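Local coordinates for allergen Bos d 2 (Bos taurus, PDB 4WFV), which probably carries pheromones, as a secreted lipocalin expected to bind small odorant molecules, and is a major allergen of cattle dander, at residues D47-S52 with V69-E74; A5-S10 with L88-V93; L98-E103 with M113-A118; W16-A21 with N37-I42; L64-V69 with L80-T85. All coordinates share one frame; numbering follows the deposited sequence. Where two conformers were deposited one is given.

Contact 1: D47-S52 with V69-E74; sequences DCESLS and VAKRQE
Glu49 faces two cations, one on each carboxylate oxygen. Glu49 OE1 takes Arg72 NH1 at 3.1 Å, on its anti side and 35° out of the carboxylate plane, while Glu49 OE2 forms a weaker, 3.3 Å salt bridge with Lys71 NZ. With CG anti to the backbone N (chi1 -175°), the chain, its CB pointing away, bends at chi2 so that its end comes nearer Lys71 and Arg72. Cys48 O, hydrogen-bonded with Tyr78 OH, lies 3.3 Å above the centre of the Arg72 guanidinium, which may be favourable; Arg72 NE turns to Gly75 O. Backbone bonds pair Leu51 with Ala70 reciprocally, and Arg72 N donates to Glu49 O at 2.9 Å. Ser50 and Glu49 both face Ile45, a classic beta bulge. Apolar contact is slight: Leu51 CB and Ala70 CB, 4.5 Å apart, lie on one face of the sheet, where both also touch Tyr78. Strand 38-45, tied to Cys48 through the Cys44 disulfide, flanks this hairpin beside 50-59, and strand 77-81 flanks it beside 62-74.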
# COMPACT_ATOMS: atom_id res chain seq x y z
N ASP A 47 1.97 19.97 -0.64
CA ASP A 47 2.07 19.56 -2.04
C ASP A 47 2.82 18.23 -2.19
O ASP A 47 3.67 18.07 -3.06
CB ASP A 47 2.73 20.65 -2.89
CG ASP A 47 1.81 21.85 -3.11
OD1 ASP A 47 0.64 21.79 -2.68
OD2 ASP A 47 2.27 22.84 -3.72
N CYS A 48 2.47 17.30 -1.31
CA CYS A 48 2.98 15.92 -1.34
C CYS A 48 4.43 15.77 -0.88
O CYS A 48 5.08 14.76 -1.13
CB CYS A 48 2.77 15.27 -2.72
SG CYS A 48 1.01 15.18 -3.24
N GLU A 49 4.94 16.78 -0.18
CA GLU A 49 6.24 16.64 0.47
C GLU A 49 6.13 15.62 1.60
O GLU A 49 7.11 14.98 1.98
CB GLU A 49 6.74 17.98 1.00
CG GLU A 49 8.15 17.94 1.57
CD GLU A 49 9.20 17.58 0.53
OE1 GLU A 49 8.93 17.74 -0.68
OE2 GLU A 49 10.30 17.15 0.93
N SER A 50 4.93 15.49 2.16
CA SER A 50 4.60 14.40 3.07
C SER A 50 3.24 13.81 2.72
O SER A 50 2.40 14.47 2.09
CB SER A 50 4.61 14.87 4.53
OG SER A 50 5.93 15.13 4.98
N LEU A 51 3.03 12.56 3.12
CA LEU A 51 1.72 11.91 2.99
C LEU A 51 1.16 11.58 4.36
O LEU A 51 1.89 11.14 5.25
CB LEU A 51 1.82 10.63 2.16
CG LEU A 51 2.39 10.70 0.75
CD1 LEU A 51 2.42 9.30 0.15
CD2 LEU A 51 1.58 11.66 -0.12
N SER A 52 -0.14 11.78 4.54
CA SER A 52 -0.83 11.32 5.73
C SER A 52 -1.67 10.13 5.31
O SER A 52 -2.50 10.24 4.41
CB SER A 52 -1.71 12.43 6.29
OG SER A 52 -2.37 12.00 7.46
N VAL A 69 2.38 9.31 9.12
CA VAL A 69 2.87 10.32 8.20
C VAL A 69 4.17 9.85 7.57
O VAL A 69 5.10 9.43 8.27
CB VAL A 69 3.07 11.68 8.89
CG1 VAL A 69 3.63 12.70 7.92
CG2 VAL A 69 1.75 12.17 9.48
N ALA A 70 4.23 9.89 6.25
CA ALA A 70 5.43 9.51 5.51
C ALA A 70 6.07 10.76 4.90
O ALA A 70 5.39 11.61 4.35
CB ALA A 70 5.08 8.52 4.42
N LYS A 71 7.39 10.85 5.00
CA LYS A 71 8.13 12.01 4.49
C LYS A 71 8.83 11.72 3.17
O LYS A 71 9.47 10.68 3.04
CB LYS A 71 9.17 12.44 5.53
CG LYS A 71 10.07 13.58 5.07
CD LYS A 71 9.31 14.87 4.89
CE LYS A 71 10.24 15.98 4.41
NZ LYS A 71 9.51 17.26 4.17
N ARG A 72 8.72 12.63 2.20
CA ARG A 72 9.36 12.42 0.91
C ARG A 72 10.88 12.36 1.03
O ARG A 72 11.51 13.22 1.66
CB ARG A 72 8.98 13.53 -0.07
CG ARG A 72 10.09 13.85 -1.07
CD ARG A 72 9.65 14.90 -2.07
NE ARG A 72 8.55 14.40 -2.89
CZ ARG A 72 7.60 15.17 -3.41
NH1 ARG A 72 7.61 16.48 -3.18
NH2 ARG A 72 6.64 14.64 -4.15
N GLN A 73 11.46 11.33 0.43
CA GLN A 73 12.91 11.19 0.32
C GLN A 73 13.36 11.82 -1.00
O GLN A 73 14.07 12.83 -1.01
CB GLN A 73 13.28 9.70 0.36
CG GLN A 73 14.76 9.38 0.19
CD GLN A 73 15.06 7.89 0.39
OE1 GLN A 73 15.05 7.40 1.52
NE2 GLN A 73 15.31 7.18 -0.70
N GLU A 74 12.95 11.21 -2.11
CA GLU A 74 13.20 11.74 -3.45
C GLU A 74 12.05 11.31 -4.34
O GLU A 74 11.53 10.21 -4.18
CB GLU A 74 14.51 11.18 -4.03
CG GLU A 74 15.76 11.53 -3.25
CD GLU A 74 16.04 13.02 -3.21
OE1 GLU A 74 15.80 13.71 -4.23
OE2 GLU A 74 16.50 13.50 -2.16
O HOH W 1 6.31 18.28 4.57

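Contact 2: A5-S10 with L88-V93; sequences AEIDPS and LEVIHV
Ile7 brings a methyl group up to a backbone oxygen: its CD1 sits 3.2 Å from Val90 O, a tight approach for a carbon. Near-trans chi2 (-170°) extends CD1 in that direction, and the same methyl lies 4.4 Å from Val90 CG1. The other branch, CG2, meets Val93 CG1 at 4.0 Å, the two side chains crossing at about a right angle. Branched aliphatics suit this place because one Ile7 can touch two valines near the end of strand 85-93. Val93 CG1 also comes to 3.6 Å from Asp8 O. The polar link is a water that accepts from Asp8 N at 2.9 Å and donates to Val93 O at 2.7 Å, spanning backbones too far apart to bond directly. Beyond it, Ser10 N to Asp8 OD1 closes an Asx turn at the start of the short 3-10 segment, and Ser10 OG joins it from the same face. Such an N-terminal passage, with a 3-10 turn ahead of the first strand, is characteristic of lipocalins, where it lies across the closed end of the barrel.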
# COMPACT_ATOMS: atom_id res chain seq x y z
N ALA A 5 8.26 10.95 -13.94
CA ALA A 5 7.92 12.19 -14.63
C ALA A 5 6.48 12.18 -15.15
O ALA A 5 5.89 13.23 -15.39
CB ALA A 5 8.89 12.46 -15.77
N GLU A 6 5.92 10.98 -15.32
CA GLU A 6 4.58 10.86 -15.87
C GLU A 6 3.49 10.80 -14.79
O GLU A 6 2.30 10.92 -15.09
CB GLU A 6 4.49 9.65 -16.80
CG GLU A 6 5.42 9.74 -18.00
CD GLU A 6 5.34 8.51 -18.89
OE1 GLU A 6 4.86 7.46 -18.41
OE2 GLU A 6 5.75 8.60 -20.07
N ILE A 7 3.90 10.62 -13.54
CA ILE A 7 2.94 10.53 -12.43
C ILE A 7 2.21 11.85 -12.20
O ILE A 7 2.82 12.91 -12.23
CB ILE A 7 3.61 10.06 -11.13
CG1 ILE A 7 3.94 8.56 -11.23
CG2 ILE A 7 2.73 10.36 -9.92
CD1 ILE A 7 4.38 7.94 -9.94
N ASP A 8 0.90 11.77 -12.02
CA ASP A 8 0.13 12.94 -11.63
C ASP A 8 -0.15 12.81 -10.14
O ASP A 8 -1.04 12.07 -9.74
CB ASP A 8 -1.18 13.02 -12.44
CG ASP A 8 -2.05 14.20 -12.03
OD1 ASP A 8 -1.78 14.81 -10.98
OD2 ASP A 8 -3.03 14.51 -12.75
N PRO A 9 0.63 13.52 -9.31
CA PRO A 9 0.47 13.36 -7.86
C PRO A 9 -0.88 13.89 -7.35
O PRO A 9 -1.27 13.55 -6.23
CB PRO A 9 1.65 14.14 -7.28
CG PRO A 9 1.97 15.16 -8.34
CD PRO A 9 1.71 14.46 -9.64
N SER A 10 -1.59 14.68 -8.14
CA SER A 10 -2.92 15.13 -7.72
C SER A 10 -3.91 13.97 -7.62
O SER A 10 -4.96 14.10 -6.99
CB SER A 10 -3.48 16.21 -8.67
OG SER A 10 -3.98 15.65 -9.87
N LEU A 88 8.19 3.83 0.97
CA LEU A 88 6.94 3.64 0.25
C LEU A 88 6.97 4.52 -0.98
O LEU A 88 7.09 5.74 -0.88
CB LEU A 88 5.74 4.01 1.14
CG LEU A 88 4.34 3.81 0.56
CD1 LEU A 88 3.34 3.55 1.67
CD2 LEU A 88 3.90 4.98 -0.32
N GLU A 89 6.86 3.89 -2.14
CA GLU A 89 6.91 4.60 -3.41
C GLU A 89 5.59 4.45 -4.14
O GLU A 89 5.07 3.34 -4.27
CB GLU A 89 8.02 4.02 -4.29
CG GLU A 89 8.18 4.78 -5.60
CD GLU A 89 9.20 4.16 -6.54
OE1 GLU A 89 9.82 3.14 -6.18
OE2 GLU A 89 9.39 4.71 -7.65
N VAL A 90 5.04 5.55 -4.62
CA VAL A 90 3.88 5.49 -5.51
C VAL A 90 4.39 5.15 -6.91
O VAL A 90 5.10 5.96 -7.52
CB VAL A 90 3.10 6.82 -5.52
CG1 VAL A 90 1.90 6.72 -6.46
CG2 VAL A 90 2.65 7.18 -4.11
N ILE A 91 4.07 3.96 -7.41
CA ILE A 91 4.62 3.51 -8.69
C ILE A 91 3.58 3.53 -9.81
O ILE A 91 3.92 3.36 -10.99
CB ILE A 91 5.30 2.13 -8.58
CG1 ILE A 91 4.31 1.05 -8.09
CG2 ILE A 91 6.50 2.20 -7.65
CD1 ILE A 91 4.83 -0.37 -8.28
N HIS A 92 2.32 3.76 -9.45
CA HIS A 92 1.27 3.91 -10.46
C HIS A 92 0.09 4.59 -9.81
O HIS A 92 -0.26 4.27 -8.68
CB HIS A 92 0.83 2.54 -11.01
CG HIS A 92 -0.23 2.63 -12.05
ND1 HIS A 92 -1.58 2.60 -11.76
CD2 HIS A 92 -0.14 2.75 -13.40
CE1 HIS A 92 -2.27 2.70 -12.88
NE2 HIS A 92 -1.43 2.79 -13.89
N VAL A 93 -0.51 5.55 -10.49
CA VAL A 93 -1.71 6.17 -9.97
C VAL A 93 -2.56 6.72 -11.10
O VAL A 93 -2.06 7.30 -12.06
CB VAL A 93 -1.40 7.22 -8.86
CG1 VAL A 93 -0.72 8.46 -9.45
CG2 VAL A 93 -2.68 7.59 -8.15
O HOH W 2 -0.40 9.30 -12.84

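Contact 3: L98-E103 with M113-A118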
# COMPACT_ATOMS: atom_id res chain seq x y z
N LEU A 98 -4.31 2.89 -7.48
CA LEU A 98 -3.04 3.38 -6.98
C LEU A 98 -2.23 2.17 -6.55
O LEU A 98 -2.75 1.29 -5.87
CB LEU A 98 -3.26 4.33 -5.79
CG LEU A 98 -2.04 5.12 -5.27
CD1 LEU A 98 -2.49 6.36 -4.48
CD2 LEU A 98 -1.13 4.25 -4.42
N VAL A 99 -0.97 2.11 -6.97
CA VAL A 99 -0.10 1.01 -6.56
C VAL A 99 1.11 1.56 -5.82
O VAL A 99 1.79 2.46 -6.32
CB VAL A 99 0.37 0.15 -7.75
CG1 VAL A 99 1.21 -1.02 -7.26
CG2 VAL A 99 -0.82 -0.39 -8.54
N THR A 100 1.38 1.02 -4.63
CA THR A 100 2.57 1.36 -3.87
C THR A 100 3.57 0.22 -3.94
O THR A 100 3.19 -0.94 -4.12
CB THR A 100 2.26 1.59 -2.37
OG1 THR A 100 1.85 0.35 -1.77
CG2 THR A 100 1.19 2.64 -2.19
N TYR A 101 4.84 0.57 -3.81
CA TYR A 101 5.91 -0.40 -3.64
C TYR A 101 6.60 -0.06 -2.33
O TYR A 101 7.06 1.07 -2.14
CB TYR A 101 6.90 -0.36 -4.81
CG TYR A 101 8.13 -1.21 -4.56
CD1 TYR A 101 8.04 -2.60 -4.49
CD2 TYR A 101 9.37 -0.62 -4.35
CE1 TYR A 101 9.16 -3.38 -4.25
CE2 TYR A 101 10.50 -1.40 -4.10
CZ TYR A 101 10.38 -2.77 -4.05
OH TYR A 101 11.49 -3.55 -3.80
N VAL A 102 6.66 -1.03 -1.43
CA VAL A 102 7.20 -0.82 -0.10
C VAL A 102 8.37 -1.76 0.13
O VAL A 102 8.30 -2.95 -0.20
CB VAL A 102 6.11 -1.10 0.95
CG1 VAL A 102 6.71 -1.13 2.36
CG2 VAL A 102 4.99 -0.07 0.83
N GLU A 103 9.46 -1.21 0.67
CA GLU A 103 10.53 -2.05 1.22
C GLU A 103 10.54 -1.83 2.72
O GLU A 103 10.73 -0.71 3.21
CB GLU A 103 11.89 -1.71 0.59
CG GLU A 103 11.94 -1.97 -0.90
CD GLU A 103 13.34 -1.94 -1.48
OE1 GLU A 103 14.27 -1.47 -0.79
OE2 GLU A 103 13.50 -2.40 -2.63
N MET A 113 7.28 -5.50 -1.03
CA MET A 113 5.84 -5.71 -1.17
C MET A 113 5.18 -4.61 -2.00
O MET A 113 5.74 -3.54 -2.23
CB MET A 113 5.16 -5.83 0.20
CG MET A 113 5.18 -4.57 1.01
SD MET A 113 4.23 -4.74 2.53
CE MET A 113 2.53 -4.63 1.98
N THR A 114 3.98 -4.92 -2.47
CA THR A 114 3.17 -3.90 -3.11
C THR A 114 1.78 -3.91 -2.54
O THR A 114 1.36 -4.90 -1.93
CB THR A 114 3.03 -4.13 -4.63
OG1 THR A 114 2.43 -5.41 -4.85
CG2 THR A 114 4.41 -4.04 -5.34
N GLU A 115 1.08 -2.80 -2.75
CA GLU A 115 -0.32 -2.68 -2.39
C GLU A 115 -1.09 -2.14 -3.58
O GLU A 115 -0.63 -1.19 -4.25
CB GLU A 115 -0.49 -1.73 -1.20
CG GLU A 115 0.22 -2.25 0.05
CD GLU A 115 0.39 -1.20 1.12
OE1 GLU A 115 0.74 -0.06 0.79
OE2 GLU A 115 0.16 -1.54 2.30
N GLY A 116 -2.23 -2.74 -3.86
CA GLY A 116 -3.09 -2.31 -4.96
C GLY A 116 -4.37 -1.73 -4.40
O GLY A 116 -5.17 -2.46 -3.81
N LEU A 117 -4.55 -0.43 -4.58
CA LEU A 117 -5.67 0.30 -4.01
C LEU A 117 -6.63 0.68 -5.13
O LEU A 117 -6.20 0.88 -6.27
CB LEU A 117 -5.18 1.57 -3.32
CG LEU A 117 -3.95 1.53 -2.41
CD1 LEU A 117 -3.74 2.91 -1.76
CD2 LEU A 117 -4.12 0.50 -1.33
N ALA A 118 -7.91 0.80 -4.80
CA ALA A 118 -8.92 1.21 -5.77
C ALA A 118 -9.93 2.17 -5.17
O ALA A 118 -10.13 2.20 -3.96
CB ALA A 118 -9.66 0.01 -6.32
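Thr100 and Glu115 meet at the heart of the tight face, where Thr100 OG1 donates to Glu115 OE1 at 2.8 Å on its anti lone pair. A chi1 of 67° sets OG1 between the backbone N and the carbonyl carbon, turned to the neighbouring strand. Flanking this polar pair are two apolar ones: Val102 CB against Met113 CG at 3.6 Å, and Leu98 CD2 against Leu117 CD1 at 4.0 Å, each pair lying side by side and pointing the same way. Alternating backbone bonds hold the register, Val102 N to Met113 O being almost straight at 176°. The opposite face is packed more loosely. Gly116 offers Val99 no side chain, and Thr114 CG2 only reaches the edge of the Tyr101 ring, 4.0 Å from CD1. Thr114 OG1 turns instead to Tyr131 and Asn135 of helix 125-137. Toward the partly exposed end, Tyr101 OH donates to Glu103 OE2 at 2.6 Å and also bonds Lys112. On the inner face, Tyr39 OH gives Glu115 OE1 a second hydroxyl partner. A buried carboxylate whose OE1 takes two hydroxyls is a fixed polar spot in the barrel lining; burial may raise its pKa, while the two hydroxyl bonds would favour the anion.

Contact 4: W16-A21 with N37-I42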
# COMPACT_ATOMS: atom_id res chain seq x y z
N TRP A 16 -9.24 5.81 -0.50
CA TRP A 16 -8.88 4.57 -1.16
C TRP A 16 -9.27 3.35 -0.34
O TRP A 16 -9.33 3.41 0.89
CB TRP A 16 -7.38 4.52 -1.36
CG TRP A 16 -6.84 5.56 -2.29
CD1 TRP A 16 -6.25 6.74 -1.95
CD2 TRP A 16 -6.81 5.49 -3.72
NE1 TRP A 16 -5.88 7.43 -3.08
CE2 TRP A 16 -6.20 6.68 -4.18
CE3 TRP A 16 -7.25 4.54 -4.65
CZ2 TRP A 16 -6.02 6.94 -5.54
CZ3 TRP A 16 -7.06 4.80 -6.00
CH2 TRP A 16 -6.46 5.99 -6.43
N ARG A 17 -9.57 2.25 -1.03
CA ARG A 17 -9.68 0.94 -0.40
C ARG A 17 -8.52 0.10 -0.88
O ARG A 17 -8.10 0.22 -2.03
CB ARG A 17 -10.98 0.24 -0.81
CG ARG A 17 -12.25 0.94 -0.35
CD ARG A 17 -13.51 0.14 -0.72
NE ARG A 17 -14.71 0.93 -0.47
CZ ARG A 17 -15.28 1.72 -1.37
NH1 ARG A 17 -14.77 1.81 -2.59
NH2 ARG A 17 -16.37 2.41 -1.06
N ILE A 18 -8.00 -0.78 -0.03
CA ILE A 18 -6.99 -1.71 -0.50
C ILE A 18 -7.66 -2.96 -1.02
O ILE A 18 -8.51 -3.55 -0.35
CB ILE A 18 -5.93 -2.03 0.58
CG1 ILE A 18 -4.80 -2.89 -0.01
CG2 ILE A 18 -6.56 -2.69 1.80
CD1 ILE A 18 -3.52 -2.80 0.81
N ILE A 19 -7.30 -3.34 -2.24
CA ILE A 19 -7.85 -4.55 -2.84
C ILE A 19 -6.88 -5.72 -2.68
O ILE A 19 -7.28 -6.80 -2.22
CB ILE A 19 -8.18 -4.36 -4.33
CG1 ILE A 19 -8.96 -3.05 -4.55
CG2 ILE A 19 -8.93 -5.57 -4.88
CD1 ILE A 19 -10.26 -2.96 -3.73
N TYR A 20 -5.61 -5.48 -3.01
CA TYR A 20 -4.60 -6.53 -2.97
C TYR A 20 -3.34 -6.07 -2.26
O TYR A 20 -3.01 -4.89 -2.22
CB TYR A 20 -4.18 -6.95 -4.38
CG TYR A 20 -5.28 -7.56 -5.21
CD1 TYR A 20 -5.74 -8.84 -4.96
CD2 TYR A 20 -5.84 -6.87 -6.29
CE1 TYR A 20 -6.76 -9.41 -5.73
CE2 TYR A 20 -6.86 -7.41 -7.05
CZ TYR A 20 -7.30 -8.69 -6.78
OH TYR A 20 -8.30 -9.24 -7.54
N ALA A 21 -2.61 -7.06 -1.75
CA ALA A 21 -1.22 -6.84 -1.35
C ALA A 21 -0.44 -8.05 -1.82
O ALA A 21 -1.00 -9.12 -2.02
CB ALA A 21 -1.09 -6.67 0.15
N ASN A 37 -2.61 -3.84 5.94
CA ASN A 37 -3.16 -2.58 6.43
C ASN A 37 -4.32 -2.16 5.55
O ASN A 37 -4.19 -2.06 4.33
CB ASN A 37 -2.06 -1.51 6.43
CG ASN A 37 -0.79 -1.98 7.12
OD1 ASN A 37 0.32 -1.81 6.60
ND2 ASN A 37 -0.94 -2.61 8.28
N TYR A 38 -5.47 -1.92 6.19
CA TYR A 38 -6.69 -1.63 5.45
C TYR A 38 -6.87 -0.13 5.27
O TYR A 38 -7.42 0.57 6.13
CB TYR A 38 -7.90 -2.27 6.15
CG TYR A 38 -7.78 -3.78 6.28
CD1 TYR A 38 -8.05 -4.61 5.21
CD2 TYR A 38 -7.41 -4.36 7.49
CE1 TYR A 38 -7.95 -6.01 5.33
CE2 TYR A 38 -7.31 -5.75 7.62
CZ TYR A 38 -7.58 -6.56 6.53
OH TYR A 38 -7.49 -7.93 6.65
N TYR A 39 -6.40 0.36 4.12
CA TYR A 39 -6.43 1.78 3.79
C TYR A 39 -7.82 2.36 3.87
O TYR A 39 -8.80 1.71 3.54
CB TYR A 39 -5.92 1.99 2.36
CG TYR A 39 -4.42 2.05 2.23
CD1 TYR A 39 -3.64 0.90 2.34
CD2 TYR A 39 -3.77 3.25 1.98
CE1 TYR A 39 -2.26 0.94 2.22
CE2 TYR A 39 -2.39 3.31 1.85
CZ TYR A 39 -1.64 2.16 1.97
OH TYR A 39 -0.26 2.25 1.84
N ARG A 40 -7.88 3.62 4.31
CA ARG A 40 -9.12 4.39 4.25
C ARG A 40 -8.92 5.73 3.55
O ARG A 40 -9.79 6.17 2.80
CB ARG A 40 -9.72 4.58 5.65
CG ARG A 40 -10.22 3.28 6.30
CD ARG A 40 -11.47 2.77 5.59
NE ARG A 40 -12.04 1.59 6.22
CZ ARG A 40 -11.72 0.34 5.93
NH1 ARG A 40 -10.80 0.06 5.01
NH2 ARG A 40 -12.35 -0.65 6.55
N ARG A 41 -7.78 6.38 3.78
CA ARG A 41 -7.60 7.72 3.23
C ARG A 41 -6.14 8.10 3.13
O ARG A 41 -5.34 7.75 4.01
CB ARG A 41 -8.34 8.74 4.11
CG ARG A 41 -8.37 10.14 3.53
CD ARG A 41 -9.20 11.06 4.41
NE ARG A 41 -9.29 12.42 3.88
CZ ARG A 41 -9.89 13.43 4.50
NH1 ARG A 41 -10.45 13.24 5.69
NH2 ARG A 41 -9.92 14.63 3.94
N ILE A 42 -5.80 8.81 2.06
CA ILE A 42 -4.47 9.38 1.90
C ILE A 42 -4.68 10.86 1.63
O ILE A 42 -5.55 11.24 0.85
CB ILE A 42 -3.71 8.76 0.71
CG1 ILE A 42 -3.56 7.24 0.89
CG2 ILE A 42 -2.34 9.40 0.55
CD1 ILE A 42 -2.92 6.55 -0.31
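Tyr39 O accepts a hydrogen bond from Arg40 NH1 at 3.0 Å, and Trp16 O comes to 3.2 Å from the same Tyr39 O, both oxygens being acceptors. The donor sits above the carbonyl plane, 45° out of it, although the oxygen lies in the guanidinium plane. Arg40 NH1 also forms a salt bridge with Asp152, and Arg40 NE bonds Pro155 O, tying the C-terminal tail to this strand; the cation may ease the repulsion between the two oxygens. Apolar side chains carry the rest. Ile18 meets Tyr39 at a slant, its CD1 4.0 Å from the ring's CD1, while its other branch, CG2, rests 3.5 Å from Asn37 O and 4.2 Å from Tyr38 CD1. A branched residue suits a place that must fill toward three consecutive neighbours. Farther along, Trp16 CD1 meets Ile42 CD1 at 3.7 Å. Trp16 belongs to the N-terminal GXW motif of lipocalins; its NE1 is satisfied by Ile12 O, and its ring makes a cation-pi contact with Lys119. Strand 17-23 thus approaches strand 38-45 where the sheet curls round on itself. Side-chain packing carries much of this closure; Tyr39 OH turns inward to Glu115, while the arginines point away from the other strand.

Contact 5: L64-V69 with L80-T85; sequences LLLTEV and LEFYGT
Phe82 presents its ring to Glu68 at a slant: CD1 lies 3.4 Å from Glu68 OE2, the carboxylate and ring planes are 56° apart, and the two side chains cross at about a right angle. Leu66 CD1 also arrives obliquely, 4.0 Å from Phe82 CE1. Over one face lies Tyr83 CD2, 3.6 Å above the plane and offset toward the rim, and Phe55 of strand 50-59 adds an edge-to-face ring contact. Strands 62-74 and 77-81 are hairpin partners that have separated by this point, so side chains rather than paired backbones span the gap; the turn after 77-81 belongs to the open end of the lipocalin barrel. Phe82 N bonds Gly84 O at 2.8 Å inside that turn. Leu80 fills the narrower end of the gap, its CD1 4.0 Å from Glu68 CB and its CB 3.8 Å from Val69 O. Bending at chi2 (-79°) swings Glu68 CD toward Phe82; CB meets Leu80 independently of that bend.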
# COMPACT_ATOMS: atom_id res chain seq x y z
N LEU A 64 -8.11 -1.44 14.65
CA LEU A 64 -7.54 -0.23 15.22
C LEU A 64 -7.25 0.81 14.13
O LEU A 64 -6.49 0.55 13.20
CB LEU A 64 -6.25 -0.56 15.98
CG LEU A 64 -6.39 -1.58 17.12
CD1 LEU A 64 -5.03 -1.99 17.64
CD2 LEU A 64 -7.25 -1.01 18.24
N LEU A 65 -7.87 1.98 14.26
CA LEU A 65 -7.68 3.07 13.32
C LEU A 65 -6.38 3.84 13.60
O LEU A 65 -6.19 4.40 14.68
CB LEU A 65 -8.87 4.04 13.33
CG LEU A 65 -8.91 5.10 12.23
CD1 LEU A 65 -8.98 4.45 10.86
CD2 LEU A 65 -10.07 6.10 12.41
N LEU A 66 -5.50 3.86 12.61
CA LEU A 66 -4.21 4.52 12.76
C LEU A 66 -4.00 5.54 11.65
O LEU A 66 -4.56 5.41 10.56
CB LEU A 66 -3.08 3.48 12.71
CG LEU A 66 -3.07 2.40 13.79
CD1 LEU A 66 -1.97 1.39 13.52
CD2 LEU A 66 -2.92 3.02 15.18
N THR A 67 -3.20 6.55 11.94
CA THR A 67 -2.74 7.49 10.94
C THR A 67 -1.23 7.60 11.04
O THR A 67 -0.68 7.86 12.11
CB THR A 67 -3.37 8.88 11.11
OG1 THR A 67 -4.79 8.78 10.91
CG2 THR A 67 -2.79 9.86 10.10
N GLU A 68 -0.55 7.38 9.91
CA GLU A 68 0.90 7.51 9.84
C GLU A 68 1.30 8.59 8.84
O GLU A 68 0.65 8.77 7.82
CB GLU A 68 1.55 6.18 9.44
CG GLU A 68 1.33 5.04 10.43
CD GLU A 68 2.25 5.13 11.63
OE1 GLU A 68 3.22 5.91 11.57
OE2 GLU A 68 2.01 4.42 12.63
N VAL A 69 2.38 9.31 9.12
CA VAL A 69 2.87 10.32 8.20
C VAL A 69 4.17 9.85 7.57
O VAL A 69 5.10 9.43 8.27
CB VAL A 69 3.07 11.68 8.89
CG1 VAL A 69 3.63 12.70 7.92
CG2 VAL A 69 1.75 12.17 9.48
N LEU A 80 8.71 6.04 6.23
CA LEU A 80 7.95 6.06 7.46
C LEU A 80 8.31 4.89 8.36
O LEU A 80 8.70 3.82 7.88
CB LEU A 80 6.45 6.09 7.20
CG LEU A 80 5.82 4.85 6.59
CD1 LEU A 80 4.34 4.78 6.96
CD2 LEU A 80 6.01 4.82 5.08
N GLU A 81 8.21 5.12 9.67
CA GLU A 81 8.42 4.08 10.65
C GLU A 81 7.10 3.42 10.99
O GLU A 81 6.17 4.08 11.45
CB GLU A 81 9.04 4.64 11.94
CG GLU A 81 10.50 4.98 11.86
CD GLU A 81 11.34 3.77 11.52
OE1 GLU A 81 11.24 2.74 12.22
OE2 GLU A 81 12.10 3.86 10.54
N PHE A 82 7.03 2.11 10.78
CA PHE A 82 5.86 1.33 11.11
C PHE A 82 6.25 -0.14 11.02
O PHE A 82 6.54 -0.64 9.94
CB PHE A 82 4.72 1.65 10.14
CG PHE A 82 3.46 0.90 10.43
CD1 PHE A 82 2.68 1.22 11.53
CD2 PHE A 82 3.06 -0.14 9.61
CE1 PHE A 82 1.52 0.51 11.80
CE2 PHE A 82 1.90 -0.84 9.87
CZ PHE A 82 1.14 -0.52 10.98
N TYR A 83 6.29 -0.81 12.17
CA TYR A 83 6.81 -2.17 12.26
C TYR A 83 8.14 -2.30 11.53
O TYR A 83 8.34 -3.19 10.71
CB TYR A 83 5.79 -3.19 11.74
CG TYR A 83 4.62 -3.44 12.68
CD1 TYR A 83 4.82 -4.02 13.93
CD2 TYR A 83 3.32 -3.14 12.30
CE1 TYR A 83 3.75 -4.27 14.78
CE2 TYR A 83 2.25 -3.39 13.14
CZ TYR A 83 2.47 -3.95 14.38
OH TYR A 83 1.40 -4.19 15.22
N GLY A 84 9.04 -1.39 11.87
CA GLY A 84 10.33 -1.29 11.21
C GLY A 84 10.37 -0.04 10.36
O GLY A 84 9.53 0.85 10.48
N THR A 85 11.37 0.03 9.50
CA THR A 85 11.58 1.20 8.67
C THR A 85 11.18 0.87 7.25
O THR A 85 11.59 -0.15 6.69
CB THR A 85 13.04 1.65 8.73
OG1 THR A 85 13.38 1.91 10.10
CG2 THR A 85 13.24 2.92 7.92
O HOH W 3 5.55 6.39 12.02

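From the N terminus, contact 2 opens first, with residues 5-10, and closes last but one, on strand 85-93; contacts 4, 1 and 5 all nest inside its long loop. Contact 4 closes a loop between strands 17-23 and 38-45 before contact 1 opens. Contacts 1 and 5 cross along the chain and share Val69, tying strand 62-74 to 50-59 near one end and to 77-81 near the other. Contact 3 follows in series as a hairpin. It adjoins contact 2 through His92 O and Val99 N, and contact 4 through Gly116 O and Ile19 N. Together they follow one antiparallel sheet around the lipocalin barrel, with contact 4 where its ends approach.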